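Putative alpha-L-fucosidase (Bacteroides thetaiotaomicron VPI-5482, PDB 3GZA) is a putative glycosyl hydrolase family 29 enzyme that probably cleaves alpha-L-fucose residues from glycans. Local coordinates at residues A[205-210]-A[214-219]; A[14-19]-A[175-180]. All coordinates share one frame; numbering follows the deposited sequence. Where two conformers were deposited one is given.

Overall arrangement
Contacts 1 and 2 are both buried in the domain assigned to the TIM-barrel clan, with centres about 8 Å apart. They share one sheet, because strand 207-209 of contact 1 pairs in parallel with strand 178-181 of contact 2. Contact 1 is the larger and more polar. It combines a ring stack with an arginine-aspartate pair. Waters sit at both ends, and a bound buffer molecule meets the Tyr-209 and His-210 end. Contact 2 is smaller and mostly apolar, with a single hydrogen bond from a tyrosine to a helix carbonyl. The two are joined directly: Gln-14 NE2 reaches Asp-216 O, Trp-17 stacks on Phe-217, and Lys-16 NZ probably bonds Asn-205 O.

Contact 1. Residues A[205-210]-A[214-219]; sequences NCLFYH and RADFRW
Tyr-209 and Phe-217 form an offset stack, centroids 4.1 Å apart and planes 15° apart. This is the tight part of the contact. Phe-217 CE1 lies over the centre of the Tyr-209 ring, and His-210 CD2 covers the opposite face. A chi1 of 58° sets Phe-217 CG between its own N and carbonyl carbon and swings the ring back over Tyr-209. Phe-217 O is buried without a polar partner, 3.2 Å from Tyr-209 CD1.

Asp-216 secures the neighbouring backbone. Its OD2 accepts from Phe-208 N at 2.9 Å, in an almost straight bond that comes from above the carboxylate plane. Asp-216 N returns a bond to Phe-208 O. Arg-214 grips the same carboxylate side-on, NE to OD1 and NH2 to OD2, and His-13 also bonds OD2. Arg-214 NH1 bonds Asn-200 OD1 and forms a salt bridge with Glu-196 OE2. The donors around Asp-216 probably stabilise its negative charge. One face of the guanidinium rests on Phe-208 CB, 3.6 Å from Arg-214 NE.

The ends are looser and wetter. One water bonds Cys-206 O and, weakly, Arg-214 NH2. Another bridges Tyr-209 OH and Trp-219 N. Tyr-209 OH and His-210 NE2 also bind a buffer molecule. A cis peptide precedes His-210 at the end of strand 207-209, and in TIM barrels such C-terminal strand ends usually line the active-site pocket.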
# COMPACT_ATOMS: atom_id res chain seq x y z
N ASN A 205 26.39 12.20 11.71
CA ASN A 205 26.35 12.69 13.10
C ASN A 205 25.06 12.39 13.81
O ASN A 205 24.84 12.85 14.90
CB ASN A 205 26.60 14.17 13.12
CG ASN A 205 27.98 14.50 12.67
OD1 ASN A 205 28.96 14.04 13.25
ND2 ASN A 205 28.06 15.27 11.60
N CYS A 206 24.22 11.57 13.19
CA CYS A 206 22.95 11.17 13.74
C CYS A 206 23.06 9.97 14.66
O CYS A 206 23.75 9.01 14.35
CB CYS A 206 21.97 10.88 12.59
SG CYS A 206 20.30 10.35 13.03
N LEU A 207 22.39 10.01 15.81
CA LEU A 207 22.40 8.86 16.72
C LEU A 207 21.63 7.75 16.08
O LEU A 207 20.49 7.93 15.64
CB LEU A 207 21.78 9.22 18.07
CG LEU A 207 22.50 10.31 18.88
CD1 LEU A 207 21.51 11.06 19.88
CD2 LEU A 207 23.78 9.78 19.56
N PHE A 208 22.24 6.58 16.04
CA PHE A 208 21.65 5.38 15.43
C PHE A 208 21.10 4.51 16.57
O PHE A 208 21.87 4.00 17.42
CB PHE A 208 22.70 4.61 14.64
CG PHE A 208 22.17 3.37 13.99
CD1 PHE A 208 21.54 3.41 12.74
CD2 PHE A 208 22.28 2.13 14.64
CE1 PHE A 208 21.05 2.27 12.16
CE2 PHE A 208 21.78 1.00 14.06
CZ PHE A 208 21.18 1.05 12.83
N TYR A 209 19.77 4.36 16.63
CA TYR A 209 19.13 3.62 17.70
C TYR A 209 18.04 2.76 17.09
O TYR A 209 16.91 3.25 16.90
CB TYR A 209 18.63 4.61 18.76
CG TYR A 209 17.95 3.94 19.89
CD1 TYR A 209 18.67 3.24 20.84
CD2 TYR A 209 16.58 4.01 20.04
CE1 TYR A 209 18.03 2.59 21.87
CE2 TYR A 209 15.93 3.30 21.07
CZ TYR A 209 16.67 2.60 21.96
OH TYR A 209 16.14 1.87 22.99
N HIS A 210 18.26 1.47 16.82
CA HIS A 210 19.41 0.64 17.12
C HIS A 210 19.19 -0.66 16.38
O HIS A 210 18.11 -0.89 15.84
CB HIS A 210 19.49 0.33 18.63
CG HIS A 210 18.24 -0.24 19.20
ND1 HIS A 210 18.11 -1.56 19.53
CD2 HIS A 210 17.06 0.36 19.51
CE1 HIS A 210 16.89 -1.76 20.02
NE2 HIS A 210 16.25 -0.61 20.05
N ARG A 214 24.63 -2.31 16.67
CA ARG A 214 24.89 -0.99 17.21
C ARG A 214 23.71 -0.29 17.85
O ARG A 214 22.61 -0.28 17.30
CB ARG A 214 25.37 -0.12 16.03
CG ARG A 214 25.69 1.31 16.39
CD ARG A 214 26.10 2.08 15.19
NE ARG A 214 26.10 3.53 15.36
CZ ARG A 214 26.35 4.38 14.37
NH1 ARG A 214 26.70 3.97 13.17
NH2 ARG A 214 26.31 5.68 14.60
N ALA A 215 23.97 0.34 18.99
CA ALA A 215 23.03 1.24 19.65
C ALA A 215 23.87 2.41 20.18
O ALA A 215 24.86 2.20 20.88
CB ALA A 215 22.34 0.59 20.81
N ASP A 216 23.49 3.62 19.77
CA ASP A 216 24.19 4.81 20.25
C ASP A 216 23.74 5.30 21.63
O ASP A 216 24.38 6.17 22.23
CB ASP A 216 24.15 5.91 19.23
CG ASP A 216 25.02 5.63 18.02
OD1 ASP A 216 25.85 4.70 18.01
OD2 ASP A 216 24.90 6.45 17.06
N PHE A 217 22.68 4.69 22.14
CA PHE A 217 22.24 4.84 23.51
C PHE A 217 21.39 3.62 23.79
O PHE A 217 21.11 2.85 22.86
CB PHE A 217 21.55 6.19 23.77
CG PHE A 217 20.36 6.45 22.93
CD1 PHE A 217 19.17 5.92 23.27
CD2 PHE A 217 20.45 7.27 21.80
CE1 PHE A 217 18.09 6.15 22.54
CE2 PHE A 217 19.37 7.52 21.06
CZ PHE A 217 18.17 6.99 21.44
N ARG A 218 21.01 3.40 25.05
CA ARG A 218 20.24 2.21 25.42
C ARG A 218 18.98 2.63 26.13
O ARG A 218 19.01 3.57 26.91
CB ARG A 218 21.01 1.26 26.35
CG ARG A 218 21.38 1.87 27.72
CD ARG A 218 22.27 0.95 28.51
NE ARG A 218 22.21 1.35 29.92
CZ ARG A 218 23.07 2.15 30.54
NH1 ARG A 218 24.19 2.59 29.93
NH2 ARG A 218 22.86 2.46 31.81
N TRP A 219 17.92 1.87 25.92
CA TRP A 219 16.69 2.03 26.72
C TRP A 219 17.02 1.58 28.13
O TRP A 219 17.51 0.48 28.34
CB TRP A 219 15.59 1.15 26.12
CG TRP A 219 14.30 1.17 26.89
CD1 TRP A 219 13.52 2.22 27.10
CD2 TRP A 219 13.67 0.05 27.51
NE1 TRP A 219 12.41 1.86 27.82
CE2 TRP A 219 12.47 0.53 28.07
CE3 TRP A 219 13.98 -1.30 27.60
CZ2 TRP A 219 11.60 -0.28 28.74
CZ3 TRP A 219 13.13 -2.11 28.30
CH2 TRP A 219 11.95 -1.60 28.86
O HOH W 1 25.35 8.00 12.39
O HOH W 2 17.77 -0.22 23.80

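Contact 2. Residues A[14-19]-A[175-180]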
# COMPACT_ATOMS: atom_id res chain seq x y z
N GLN A 14 27.89 11.72 20.11
CA GLN A 14 27.14 11.34 21.29
C GLN A 14 27.13 12.46 22.33
O GLN A 14 26.33 12.40 23.27
CB GLN A 14 27.70 10.06 21.93
CG GLN A 14 27.34 8.79 21.16
CD GLN A 14 28.02 7.56 21.70
OE1 GLN A 14 29.25 7.48 21.78
NE2 GLN A 14 27.19 6.57 22.11
N LEU A 15 27.96 13.49 22.18
CA LEU A 15 27.97 14.56 23.20
C LEU A 15 26.59 15.24 23.27
O LEU A 15 26.10 15.54 24.38
CB LEU A 15 29.09 15.56 22.94
CG LEU A 15 30.51 14.98 23.07
CD1 LEU A 15 31.53 16.09 22.77
CD2 LEU A 15 30.79 14.43 24.46
N LYS A 16 25.93 15.42 22.13
CA LYS A 16 24.61 16.09 22.10
C LYS A 16 23.53 15.26 22.78
O LYS A 16 22.51 15.79 23.12
CB LYS A 16 24.18 16.46 20.68
CG LYS A 16 24.11 15.32 19.69
CD LYS A 16 23.53 15.73 18.35
CE LYS A 16 23.49 14.56 17.41
NZ LYS A 16 24.87 14.14 17.05
N TRP A 17 23.76 13.95 22.92
CA TRP A 17 22.84 13.07 23.65
C TRP A 17 22.87 13.47 25.12
O TRP A 17 21.82 13.76 25.74
CB TRP A 17 23.26 11.59 23.47
CG TRP A 17 22.50 10.74 24.38
CD1 TRP A 17 22.97 10.15 25.53
CD2 TRP A 17 21.11 10.42 24.31
NE1 TRP A 17 21.94 9.51 26.17
CE2 TRP A 17 20.80 9.63 25.44
CE3 TRP A 17 20.08 10.71 23.40
CZ2 TRP A 17 19.54 9.16 25.68
CZ3 TRP A 17 18.82 10.27 23.67
CH2 TRP A 17 18.57 9.49 24.79
N HIS A 18 24.05 13.46 25.71
CA HIS A 18 24.19 13.82 27.12
C HIS A 18 23.76 15.25 27.38
O HIS A 18 23.08 15.53 28.36
CB HIS A 18 25.62 13.69 27.58
CG HIS A 18 26.15 12.29 27.54
ND1 HIS A 18 25.85 11.36 28.51
CD2 HIS A 18 26.92 11.65 26.63
CE1 HIS A 18 26.44 10.22 28.21
NE2 HIS A 18 27.11 10.37 27.08
N GLU A 19 24.22 16.18 26.54
CA GLU A 19 23.94 17.61 26.77
C GLU A 19 22.48 18.01 26.65
O GLU A 19 22.07 18.98 27.28
CB GLU A 19 24.75 18.45 25.79
CG GLU A 19 26.22 18.29 25.99
CD GLU A 19 27.06 18.76 24.76
OE1 GLU A 19 26.59 18.68 23.57
OE2 GLU A 19 28.23 19.11 24.98
N ASP A 175 19.74 17.48 8.53
CA ASP A 175 20.53 16.70 9.51
C ASP A 175 19.69 16.37 10.72
O ASP A 175 18.98 17.22 11.26
CB ASP A 175 21.80 17.45 9.89
CG ASP A 175 22.77 17.59 8.71
OD1 ASP A 175 22.61 16.90 7.68
OD2 ASP A 175 23.73 18.39 8.82
N LEU A 176 19.74 15.10 11.12
CA LEU A 176 18.88 14.58 12.17
C LEU A 176 19.64 14.26 13.47
O LEU A 176 20.83 13.93 13.47
CB LEU A 176 18.23 13.29 11.69
CG LEU A 176 17.40 13.41 10.40
CD1 LEU A 176 16.94 12.04 9.91
CD2 LEU A 176 16.26 14.39 10.60
N TYR A 177 18.89 14.36 14.55
CA TYR A 177 19.41 14.12 15.88
C TYR A 177 19.56 12.64 16.13
O TYR A 177 20.57 12.21 16.66
CB TYR A 177 18.45 14.76 16.90
CG TYR A 177 18.94 14.66 18.32
CD1 TYR A 177 19.86 15.55 18.83
CD2 TYR A 177 18.39 13.70 19.21
CE1 TYR A 177 20.30 15.46 20.17
CE2 TYR A 177 18.87 13.61 20.52
CZ TYR A 177 19.77 14.52 21.01
OH TYR A 177 20.18 14.44 22.32
N MSE A 178 18.50 11.90 15.82
CA MSE A 178 18.54 10.46 15.93
C MSE A 178 17.58 9.87 14.91
O MSE A 178 16.69 10.58 14.40
CB MSE A 178 18.02 9.98 17.31
CG MSE A 178 16.59 10.20 17.60
SE MSE A 178 15.93 9.29 19.14
CE MSE A 178 16.80 10.33 20.52
N ILE A 179 17.82 8.59 14.65
CA ILE A 179 16.88 7.69 13.95
C ILE A 179 16.61 6.63 15.01
O ILE A 179 17.55 6.00 15.50
CB ILE A 179 17.39 7.01 12.69
CG1 ILE A 179 17.55 8.03 11.54
CG2 ILE A 179 16.44 5.85 12.30
CD1 ILE A 179 16.28 8.71 11.02
N TRP A 180 15.33 6.48 15.38
CA TRP A 180 14.86 5.55 16.39
C TRP A 180 13.95 4.55 15.72
O TRP A 180 12.90 4.90 15.20
CB TRP A 180 14.04 6.32 17.43
CG TRP A 180 13.43 5.57 18.60
CD1 TRP A 180 13.25 4.21 18.75
CD2 TRP A 180 12.85 6.17 19.77
NE1 TRP A 180 12.66 3.94 19.95
CE2 TRP A 180 12.39 5.12 20.59
CE3 TRP A 180 12.70 7.50 20.20
CZ2 TRP A 180 11.77 5.36 21.80
CZ3 TRP A 180 12.08 7.72 21.42
CH2 TRP A 180 11.58 6.67 22.18
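The Tyr-177 ring meets Lys-16 with its edge: Lys-16 O lies near the ring plane, beside the hydroxyl. The selenomethionine methyl, Met-178 CE, is also in this plane at the edge. Phe-75 stacks on the Tyr-177 ring. The Trp-17 indole likewise takes Met-178 CE at its edge, 3.7 Å from Trp-17 CZ3, while Phe-217 stacks with the indole. Trp-17 and Tyr-177 cross at about a right angle, and Trp-17 CE3 comes within 3.9 Å of Tyr-177 OH.

Tyr-177 OH donates to Lys-16 O at 2.8 Å. The donor sits above the carbonyl plane, 43° out of it, and the C=O...donor angle is 114°, so the bond does not follow a lone pair. With CG anti to the backbone N (chi1 -176°), Tyr-177 carries its hydroxyl across to the helix. That hydroxyl also lies 3.3 Å from Trp-17 CA. In the conformer described, the Lys-16 chain runs alongside the ring in the opposite direction, with Lys-16 CD 3.7 Å from Tyr-177 CD1. Its ammonium bonds His-13 O and probably Asn-205 O, the latter so close that its detail is doubtful. A valine in place of Tyr-177 would probably open a gap beside the Lys-16 methylenes and leave Lys-16 O without this hydroxyl donor.

Helix 15-20 thus packs against the start of strand 178-181, near the first residues of its neighbours: Gln-124 of strand 124-129 touches Lys-16 and Tyr-177, Leu-207 of strand 207-209 touches Trp-17 and Tyr-177, and Thr-312 of strand 312-317 bonds Trp-17 O. The helix therefore lies at the N-terminal end of these barrel strands.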